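Local coordinates for protein LEC-6 (Caenorhabditis elegans, PDB 3VV1) that binds galactose-containing glycans as a galectin, preferring fucose-containing saccharides such as galactose linked to fucose, at residues N64-D69 with L144-G149; P68-L73 with N87-G92; I109-F114 with F124-H129. All blocks are in the same frame, centred on the assembly; numbering follows the deposited sequence.

Contact 1 (N64-D69 with L144-G149); sequences NLRTPD and LIEIEG
N64 and R66 pair with E146 and L144 as hydrogen-bonded antiparallel pairs. Of the backbone bonds, N64 N to E146 O is the shortest at 2.8 Å, and E146 N returns a bond to N64 O; R66 and L144 exchange a second pair, of which L144 N to R66 O is the longer and more bent. The polar side chains on this face converge on one oxygen, E146 OE1. It lies in the plane of the N64 amide, 2.9 Å from N64 ND2, but ND2 comes to it from above the carboxylate plane, 35° out of it. R66 NH1 closes a salt bridge with the same OE1 at 3.0 Å, in the guanidinium plane and on the syn lone pair. E146 CG stands anti to the backbone N (chi1 180°), and beyond it the chain is extended, side by side with N64. The arginine chain is bent at chi3, and its guanidinium is turned 73° from the carboxylate plane. The apolar contact is on the other face: L65 CD2 rests against I145 CG1 at 3.9 Å, and both residues pack on L48 of strand 46-54, toward the opposing sheet. The two donors would favour a charged E146, while E148 OE2, 3.1 Å from E146 OE2, would by itself work against it; the balance stays open. The bonds run in series: E146 OE1 holds the N64 amide, and N64 OD1 holds H74 ND1, a second-shell support for a histidine whose NE2 is bonded to the galactose.

Contact 2 (P68-L73 with N87-G92); sequences PDDIVL and NSTSGG. With GAL (beta-D-galactopyranose), chain C.
D70 reaches across to T89, G91 and G92, and its carboxylate is held at both oxygens. OD1 takes two donors: the T89 hydroxyl OG1, at 2.6 Å and 19° out of the carboxylate plane on the anti side, and the G92 amide N, at 2.8 Å on the syn lone pair. OD2 receives G91 N at 2.9 Å from its own syn side, so the two amides of the glycine pair reach different oxygens. T89 OG1, while donating to D70, accepts the I71 amide N at 2.9 Å in an almost straight bond (173°). With chi1 at 69°, OG1 sits between the backbone N and the carbonyl carbon of T89, within bonding distance of both D70 OD1 and I71 N. T89 N then bonds back to I71 O, one of the backbone links of the hairpin formed by strands 71-78 and 83-90. Toward strand 60-66 the pairing is irregular: V72 and L73 both face L65, a classic beta bulge, and the chain turns a corner at V72. The carbonyl oxygens of I71 and V72 both lie 3.3 Å from S88 CB. At the far end of the 87-92 segment, the N87 side chain leaves the backbone away from 68-73, and its ND2 donates to galactose O6 at 2.9 Å; E97, H74 and R78 bind the same sugar. Further out, the N87 amide is positioned by Q95 O, which also accepts from ND2, and by R136 NH1, which donates to OD1. S88 OG is bonded to Q95 OE1 and to R136, while I71, T89 and N87 all touch W94, another residue of the pocket.

Contact 3 (I109-F114 with F124-H129); sequences IYTLEF and FVNGAH
T111 O is gripped by the amide N of N126 at 2.8 Å and by a water, with V125 CA adding a CA-H...O contact. That water lies 3.0 Å from T111 O; it also donates to E113 OE2 and accepts from G127 N, so it ties segment 109-114 to the turn. The other carboxylate oxygen, E113 OE1, forms a salt bridge with R47. N126 returns a bond through its side chain, OD1 accepting T111 N at 2.9 Å, with the donor close to the line of the C=O bond (170°). N126 CG lies beside the backbone N (chi1 -67°), and OD1 stands in for the main-chain oxygen that T111 N would meet if the pairing went on. N126 ND2 reaches a second water, which accepts from ND2 and donates to I109 O, and lies 3.8 Å from Y110 CD1, amide and ring planes only 14° apart. Further along, E113 and F124 form a hydrogen-bonded pair, with E113 N to F124 O and F124 N to E113 O both 2.9 Å. L112 and V125, a non-hydrogen-bonded pair, turn to the other face, where L112 CD1 meets V125 CG2 at 3.9 Å; the other V125 methyl, CG1, approaches Y110 CD1 obliquely. This apolar face carries on into the core, L112 packing on F75 and F104. The positive phi angles of N126 and G127 belong to a type I' turn from V125 to A128, closed by V125 and A128 exchanging backbone bonds. Strands 110-117, 120-125 and 128-134 thus run as an antiparallel meander with a tight two-residue reversal, within one sheet of the galectin beta-sandwich.

How the contacts relate
Contacts 1 and 2 lie about 9 Å apart, centre to centre, in one sheet and share P68 and D69. Strands 60-66 and 71-78 join them directly: probable hydrogen bonds link L65 O to V72 N and L65 N to L73 O, each 2.8 Å. Both bear on the glycan, contact 2 at first hand through N87, contact 1 indirectly, through N64 and H74, the N64 side chain being about 7 Å from the galactose. Contact 3 belongs to the opposing sheet, on the other side of the chain's centre, its centre about 19 Å from contact 1 and 23 Å from contact 2. L73 CD2 nevertheless touches F114 CE2 at 3.9 Å, bridging the sandwich core.

Contact 1 (N64-D69 with L144-G149)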
loop_
_atom_site.group_PDB
_atom_site.type_symbol
_atom_site.label_atom_id
_atom_site.label_comp_id
_atom_site.label_asym_id
_atom_site.label_seq_id
_atom_site.Cartn_x
_atom_site.Cartn_y
_atom_site.Cartn_z
ATOM N N ASN A 64 -14.856 -10.576 -1.769
ATOM C CA ASN A 64 -15.336 -9.845 -2.995
ATOM C C ASN A 64 -14.240 -8.980 -3.574
ATOM O O ASN A 64 -13.614 -8.211 -2.824
ATOM C CB ASN A 64 -16.519 -8.939 -2.679
ATOM C CG ASN A 64 -17.787 -9.707 -2.384
ATOM O OD1 ASN A 64 -17.995 -10.811 -2.892
ATOM N ND2 ASN A 64 -18.614 -9.150 -1.519
ATOM N N LEU A 65 -14.015 -9.098 -4.890
ATOM C CA LEU A 65 -13.153 -8.142 -5.618
ATOM C C LEU A 65 -14.138 -7.243 -6.348
ATOM O O LEU A 65 -14.844 -7.723 -7.265
ATOM C CB LEU A 65 -12.231 -8.893 -6.588
ATOM C CG LEU A 65 -11.405 -10.038 -6.011
ATOM C CD1 LEU A 65 -10.566 -10.730 -7.103
ATOM C CD2 LEU A 65 -10.525 -9.584 -4.841
ATOM N N ARG A 66 -14.283 -6.015 -5.880
ATOM C CA ARG A 66 -15.420 -5.138 -6.287
ATOM C C ARG A 66 -14.876 -3.977 -7.113
ATOM O O ARG A 66 -13.848 -3.380 -6.730
ATOM C CB ARG A 66 -16.105 -4.446 -5.064
ATOM C CG ARG A 66 -16.717 -5.442 -4.137
ATOM C CD ARG A 66 -17.420 -4.686 -3.024
ATOM N NE ARG A 66 -18.645 -4.386 -3.641
ATOM C CZ ARG A 66 -19.846 -4.855 -3.288
ATOM N NH1 ARG A 66 -20.048 -5.660 -2.252
ATOM N NH2 ARG A 66 -20.837 -4.501 -4.026
ATOM N N THR A 67 -15.601 -3.593 -8.153
ATOM C CA THR A 67 -15.409 -2.276 -8.798
ATOM C C THR A 67 -16.432 -1.303 -8.151
ATOM O O THR A 67 -17.271 -1.747 -7.329
ATOM C CB THR A 67 -15.669 -2.330 -10.309
ATOM O OG1 THR A 67 -17.091 -2.364 -10.544
ATOM C CG2 THR A 67 -15.070 -3.548 -10.935
ATOM N N PRO A 68 -16.418 -0.026 -8.522
ATOM C CA PRO A 68 -17.442 0.872 -7.953
ATOM C C PRO A 68 -18.864 0.431 -8.341
ATOM O O PRO A 68 -19.804 0.793 -7.638
ATOM C CB PRO A 68 -17.086 2.243 -8.561
ATOM C CG PRO A 68 -15.572 2.139 -8.744
ATOM C CD PRO A 68 -15.364 0.728 -9.237
ATOM N N ASP A 69 -19.020 -0.317 -9.434
ATOM C CA ASP A 69 -20.365 -0.641 -9.958
ATOM C C ASP A 69 -20.797 -2.092 -9.719
ATOM O O ASP A 69 -22.026 -2.380 -9.805
ATOM C CB ASP A 69 -20.407 -0.377 -11.434
ATOM C CG ASP A 69 -20.227 1.097 -11.732
ATOM O OD1 ASP A 69 -20.691 1.958 -10.938
ATOM O OD2 ASP A 69 -19.602 1.406 -12.744
ATOM N N LEU A 144 -11.801 -2.275 -4.582
ATOM C CA LEU A 144 -11.941 -2.667 -3.170
ATOM C C LEU A 144 -11.888 -4.178 -3.036
ATOM O O LEU A 144 -12.469 -4.915 -3.871
ATOM C CB LEU A 144 -13.333 -2.212 -2.636
ATOM C CG LEU A 144 -13.544 -0.797 -2.226
ATOM C CD1 LEU A 144 -15.041 -0.617 -1.968
ATOM C CD2 LEU A 144 -12.648 -0.626 -0.974
ATOM N N ILE A 145 -11.162 -4.636 -2.009
ATOM C CA ILE A 145 -11.149 -6.024 -1.615
ATOM C C ILE A 145 -11.944 -6.114 -0.299
ATOM O O ILE A 145 -11.592 -5.447 0.690
ATOM C CB ILE A 145 -9.700 -6.516 -1.468
ATOM C CG1 ILE A 145 -9.021 -6.520 -2.878
ATOM C CG2 ILE A 145 -9.633 -7.924 -0.826
ATOM C CD1 ILE A 145 -7.541 -6.580 -2.746
ATOM N N GLU A 146 -13.024 -6.912 -0.320
ATOM C CA GLU A 146 -13.874 -7.078 0.883
ATOM C C GLU A 146 -13.804 -8.509 1.394
ATOM O O GLU A 146 -13.926 -9.441 0.597
ATOM C CB GLU A 146 -15.307 -6.697 0.488
ATOM C CG GLU A 146 -16.390 -6.780 1.532
ATOM C CD GLU A 146 -17.697 -6.260 0.925
ATOM O OE1 GLU A 146 -18.016 -6.668 -0.234
ATOM O OE2 GLU A 146 -18.400 -5.427 1.585
ATOM N N ILE A 147 -13.632 -8.692 2.693
ATOM C CA ILE A 147 -13.575 -10.036 3.273
ATOM C C ILE A 147 -14.601 -10.027 4.412
ATOM O O ILE A 147 -14.545 -9.174 5.320
ATOM C CB ILE A 147 -12.166 -10.364 3.814
ATOM C CG1 ILE A 147 -11.140 -10.222 2.652
ATOM C CG2 ILE A 147 -12.195 -11.838 4.362
ATOM C CD1 ILE A 147 -9.706 -10.336 3.116
ATOM N N GLU A 148 -15.566 -10.947 4.342
ATOM C CA GLU A 148 -16.641 -10.968 5.358
ATOM C C GLU A 148 -16.976 -12.381 5.769
ATOM O O GLU A 148 -16.721 -13.352 5.028
ATOM C CB GLU A 148 -17.937 -10.344 4.802
ATOM C CG GLU A 148 -17.736 -8.909 4.341
ATOM C CD GLU A 148 -19.028 -8.130 4.117
ATOM O OE1 GLU A 148 -20.081 -8.698 3.806
ATOM O OE2 GLU A 148 -18.972 -6.889 4.219
ATOM N N GLY A 149 -17.615 -12.474 6.925
ATOM C CA GLY A 149 -18.235 -13.758 7.332
ATOM C C GLY A 149 -17.387 -14.498 8.347
ATOM O O GLY A 149 -16.610 -13.876 9.112
#

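Contact 2 (P68-L73 with N87-G92)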
loop_
_atom_site.group_PDB
_atom_site.type_symbol
_atom_site.label_atom_id
_atom_site.label_comp_id
_atom_site.label_asym_id
_atom_site.label_seq_id
_atom_site.Cartn_x
_atom_site.Cartn_y
_atom_site.Cartn_z
ATOM N N PRO A 68 -16.418 -0.026 -8.522
ATOM C CA PRO A 68 -17.442 0.872 -7.953
ATOM C C PRO A 68 -18.864 0.431 -8.341
ATOM O O PRO A 68 -19.804 0.793 -7.638
ATOM C CB PRO A 68 -17.086 2.243 -8.561
ATOM C CG PRO A 68 -15.572 2.139 -8.744
ATOM C CD PRO A 68 -15.364 0.728 -9.237
ATOM N N ASP A 69 -19.020 -0.317 -9.434
ATOM C CA ASP A 69 -20.365 -0.641 -9.958
ATOM C C ASP A 69 -20.797 -2.092 -9.719
ATOM O O ASP A 69 -22.026 -2.380 -9.805
ATOM C CB ASP A 69 -20.407 -0.377 -11.434
ATOM C CG ASP A 69 -20.227 1.097 -11.732
ATOM O OD1 ASP A 69 -20.691 1.958 -10.938
ATOM O OD2 ASP A 69 -19.602 1.406 -12.744
ATOM N N ASP A 70 -19.828 -3.016 -9.498
ATOM C CA ASP A 70 -20.201 -4.432 -9.524
ATOM C C ASP A 70 -19.219 -5.270 -8.796
ATOM O O ASP A 70 -18.102 -4.782 -8.495
ATOM C CB ASP A 70 -20.366 -4.917 -10.984
ATOM C CG ASP A 70 -21.782 -4.752 -11.480
ATOM O OD1 ASP A 70 -22.768 -5.237 -10.812
ATOM O OD2 ASP A 70 -21.918 -4.106 -12.528
ATOM N N ILE A 71 -19.568 -6.535 -8.553
ATOM C CA ILE A 71 -18.610 -7.477 -7.979
ATOM C C ILE A 71 -17.980 -8.299 -9.124
ATOM O O ILE A 71 -18.687 -9.007 -9.864
ATOM C CB ILE A 71 -19.247 -8.451 -6.975
ATOM C CG1 ILE A 71 -19.839 -7.630 -5.807
ATOM C CG2 ILE A 71 -18.175 -9.444 -6.514
ATOM C CD1 ILE A 71 -20.729 -8.498 -4.912
ATOM N N VAL A 72 -16.680 -8.132 -9.360
ATOM C CA VAL A 72 -16.014 -8.921 -10.423
ATOM C C VAL A 72 -15.890 -10.385 -10.023
ATOM O O VAL A 72 -16.123 -11.276 -10.838
ATOM C CB VAL A 72 -14.630 -8.340 -10.744
ATOM C CG1 VAL A 72 -13.766 -9.328 -11.567
ATOM C CG2 VAL A 72 -14.791 -7.020 -11.502
ATOM N N LEU A 73 -15.522 -10.655 -8.752
ATOM C CA LEU A 73 -15.518 -12.015 -8.236
ATOM C C LEU A 73 -15.963 -12.058 -6.808
ATOM O O LEU A 73 -15.445 -11.307 -5.953
ATOM C CB LEU A 73 -14.109 -12.616 -8.342
ATOM C CG LEU A 73 -13.923 -13.969 -7.629
ATOM C CD1 LEU A 73 -14.798 -15.105 -8.193
ATOM C CD2 LEU A 73 -12.477 -14.395 -7.709
ATOM N N ASN A 87 -19.133 -16.308 -8.089
ATOM C CA ASN A 87 -20.055 -15.609 -8.979
ATOM C C ASN A 87 -19.623 -14.166 -9.093
ATOM O O ASN A 87 -18.534 -13.769 -8.632
ATOM C CB ASN A 87 -21.511 -15.671 -8.405
ATOM C CG ASN A 87 -22.599 -15.577 -9.457
ATOM O OD1 ASN A 87 -22.321 -15.212 -10.588
ATOM N ND2 ASN A 87 -23.834 -15.866 -9.079
ATOM N N SER A 88 -20.457 -13.379 -9.748
ATOM C CA SER A 88 -20.147 -11.971 -10.008
ATOM C C SER A 88 -21.470 -11.266 -10.247
ATOM O O SER A 88 -22.518 -11.936 -10.446
ATOM C CB SER A 88 -19.357 -11.863 -11.332
ATOM O OG SER A 88 -20.023 -12.542 -12.427
ATOM N N THR A 89 -21.434 -9.937 -10.245
ATOM C CA THR A 89 -22.612 -9.189 -10.618
ATOM C C THR A 89 -22.357 -8.311 -11.841
ATOM O O THR A 89 -21.215 -7.915 -12.132
ATOM C CB THR A 89 -23.158 -8.281 -9.491
ATOM O OG1 THR A 89 -22.273 -7.186 -9.215
ATOM C CG2 THR A 89 -23.434 -9.078 -8.213
ATOM N N SER A 90 -23.416 -8.046 -12.588
ATOM C CA SER A 90 -23.349 -7.053 -13.647
ATOM C C SER A 90 -24.601 -6.241 -13.571
ATOM O O SER A 90 -25.687 -6.812 -13.558
ATOM C CB SER A 90 -23.255 -7.761 -15.038
ATOM O OG SER A 90 -23.240 -6.810 -16.102
ATOM N N GLY A 91 -24.478 -4.913 -13.501
ATOM C CA GLY A 91 -25.635 -4.045 -13.273
ATOM C C GLY A 91 -26.334 -4.408 -11.971
ATOM O O GLY A 91 -27.538 -4.218 -11.845
ATOM N N GLY A 92 -25.561 -4.972 -11.042
ATOM C CA GLY A 92 -25.973 -5.293 -9.717
ATOM C C GLY A 92 -26.676 -6.626 -9.542
ATOM O O GLY A 92 -26.995 -7.009 -8.418
HETATM C C1 GAL C . -26.716 -16.437 -3.007
HETATM C C2 GAL C . -26.180 -15.868 -1.657
HETATM C C3 GAL C . -25.321 -14.686 -1.905
HETATM C C4 GAL C . -24.230 -15.052 -2.924
HETATM C C5 GAL C . -24.900 -15.639 -4.176
HETATM C C6 GAL C . -23.853 -16.014 -5.251
HETATM O O2 GAL C . -27.287 -15.495 -0.867
HETATM O O3 GAL C . -24.656 -14.302 -0.670
HETATM O O4 GAL C . -23.315 -16.008 -2.341
HETATM O O5 GAL C . -25.614 -16.779 -3.851
HETATM O O6 GAL C . -24.538 -16.560 -6.395
#

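Contact 3 (I109-F114 with F124-H129)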
loop_
_atom_site.group_PDB
_atom_site.type_symbol
_atom_site.label_atom_id
_atom_site.label_comp_id
_atom_site.label_asym_id
_atom_site.label_seq_id
_atom_site.Cartn_x
_atom_site.Cartn_y
_atom_site.Cartn_z
ATOM N N ILE A 109 -5.582 -23.396 9.078
ATOM C CA ILE A 109 -5.006 -22.218 8.474
ATOM C C ILE A 109 -4.767 -22.477 6.989
ATOM O O ILE A 109 -4.263 -23.547 6.615
ATOM C CB ILE A 109 -3.657 -21.834 9.138
ATOM C CG1 ILE A 109 -3.829 -21.672 10.643
ATOM C CG2 ILE A 109 -3.121 -20.540 8.510
ATOM C CD1 ILE A 109 -2.555 -21.695 11.455
ATOM N N TYR A 110 -5.098 -21.487 6.148
ATOM C CA TYR A 110 -4.891 -21.625 4.692
ATOM C C TYR A 110 -4.265 -20.371 4.142
ATOM O O TYR A 110 -4.609 -19.236 4.540
ATOM C CB TYR A 110 -6.265 -21.807 3.961
ATOM C CG TYR A 110 -6.909 -23.095 4.413
ATOM C CD1 TYR A 110 -6.620 -24.277 3.783
ATOM C CD2 TYR A 110 -7.791 -23.128 5.519
ATOM C CE1 TYR A 110 -7.128 -25.478 4.218
ATOM C CE2 TYR A 110 -8.318 -24.314 5.959
ATOM C CZ TYR A 110 -7.969 -25.509 5.327
ATOM O OH TYR A 110 -8.487 -26.699 5.763
ATOM N N THR A 111 -3.403 -20.563 3.152
ATOM C CA THR A 111 -2.928 -19.498 2.331
ATOM C C THR A 111 -3.718 -19.517 1.032
ATOM O O THR A 111 -3.678 -20.492 0.275
ATOM C CB THR A 111 -1.428 -19.618 2.082
ATOM O OG1 THR A 111 -0.711 -19.439 3.308
ATOM C CG2 THR A 111 -0.961 -18.540 1.045
ATOM N N LEU A 112 -4.480 -18.459 0.821
ATOM C CA LEU A 112 -5.409 -18.364 -0.365
ATOM C C LEU A 112 -4.944 -17.246 -1.234
ATOM O O LEU A 112 -4.738 -16.115 -0.767
ATOM C CB LEU A 112 -6.839 -18.092 0.149
ATOM C CG LEU A 112 -7.906 -17.767 -0.910
ATOM C CD1 LEU A 112 -8.100 -19.020 -1.751
ATOM C CD2 LEU A 112 -9.244 -17.343 -0.206
ATOM N N GLU A 113 -4.684 -17.580 -2.488
ATOM C CA GLU A 113 -4.178 -16.539 -3.412
ATOM C C GLU A 113 -5.061 -16.432 -4.628
ATOM O O GLU A 113 -5.527 -17.435 -5.156
ATOM C CB GLU A 113 -2.758 -16.876 -3.829
ATOM C CG GLU A 113 -1.842 -16.971 -2.649
ATOM C CD GLU A 113 -0.484 -17.461 -3.091
ATOM O OE1 GLU A 113 0.356 -16.599 -3.542
ATOM O OE2 GLU A 113 -0.254 -18.731 -3.063
ATOM N N PHE A 114 -5.242 -15.201 -5.099
ATOM C CA PHE A 114 -5.938 -14.922 -6.347
ATOM C C PHE A 114 -4.895 -14.225 -7.255
ATOM O O PHE A 114 -4.169 -13.325 -6.817
ATOM C CB PHE A 114 -7.063 -13.911 -6.088
ATOM C CG PHE A 114 -8.137 -14.417 -5.119
ATOM C CD1 PHE A 114 -7.944 -14.342 -3.736
ATOM C CD2 PHE A 114 -9.290 -15.070 -5.607
ATOM C CE1 PHE A 114 -8.920 -14.876 -2.830
ATOM C CE2 PHE A 114 -10.290 -15.543 -4.722
ATOM C CZ PHE A 114 -10.090 -15.439 -3.332
ATOM N N PHE A 124 -5.504 -20.255 -5.774
ATOM C CA PHE A 124 -4.655 -21.289 -5.188
ATOM C C PHE A 124 -4.901 -21.408 -3.718
ATOM O O PHE A 124 -5.121 -20.418 -3.052
ATOM C CB PHE A 124 -3.170 -20.901 -5.425
ATOM C CG PHE A 124 -2.835 -20.729 -6.891
ATOM C CD1 PHE A 124 -3.226 -19.548 -7.557
ATOM C CD2 PHE A 124 -2.238 -21.764 -7.615
ATOM C CE1 PHE A 124 -2.952 -19.395 -8.923
ATOM C CE2 PHE A 124 -1.967 -21.626 -9.021
ATOM C CZ PHE A 124 -2.334 -20.420 -9.627
ATOM N N VAL A 125 -4.840 -22.646 -3.219
ATOM C CA VAL A 125 -4.984 -22.883 -1.782
ATOM C C VAL A 125 -3.728 -23.624 -1.350
ATOM O O VAL A 125 -3.419 -24.696 -1.911
ATOM C CB VAL A 125 -6.249 -23.708 -1.507
ATOM C CG1 VAL A 125 -6.334 -24.026 0.002
ATOM C CG2 VAL A 125 -7.476 -22.897 -1.916
ATOM N N ASN A 126 -2.946 -23.053 -0.432
ATOM C CA ASN A 126 -1.735 -23.737 0.059
ATOM C C ASN A 126 -0.797 -24.091 -1.085
ATOM O O ASN A 126 -0.216 -25.184 -1.163
ATOM C CB ASN A 126 -2.055 -24.945 1.006
ATOM C CG ASN A 126 -2.679 -24.503 2.328
ATOM O OD1 ASN A 126 -2.747 -23.323 2.609
ATOM N ND2 ASN A 126 -3.063 -25.433 3.151
ATOM N N GLY A 127 -0.771 -23.166 -2.030
ATOM C CA GLY A 127 0.166 -23.249 -3.176
ATOM C C GLY A 127 -0.353 -24.053 -4.374
ATOM O O GLY A 127 0.217 -23.943 -5.490
ATOM N N ALA A 128 -1.406 -24.869 -4.167
ATOM C CA ALA A 128 -1.925 -25.728 -5.249
ATOM C C ALA A 128 -3.063 -25.036 -5.977
ATOM O O ALA A 128 -3.909 -24.334 -5.374
ATOM C CB ALA A 128 -2.432 -27.042 -4.717
ATOM N N HIS A 129 -3.088 -25.191 -7.289
ATOM C CA HIS A 129 -4.189 -24.617 -8.049
ATOM C C HIS A 129 -5.514 -25.217 -7.609
ATOM O O HIS A 129 -5.655 -26.441 -7.510
ATOM C CB HIS A 129 -3.992 -24.858 -9.541
ATOM C CG HIS A 129 -5.051 -24.228 -10.380
ATOM N ND1 HIS A 129 -6.178 -24.905 -10.816
ATOM C CD2 HIS A 129 -5.158 -22.922 -10.857
ATOM C CE1 HIS A 129 -6.939 -24.032 -11.526
ATOM N NE2 HIS A 129 -6.315 -22.842 -11.567
HETATM O O HOH W 1 -3.658 -26.097 6.040
HETATM O O HOH W 2 -1.972 -20.621 -2.175
#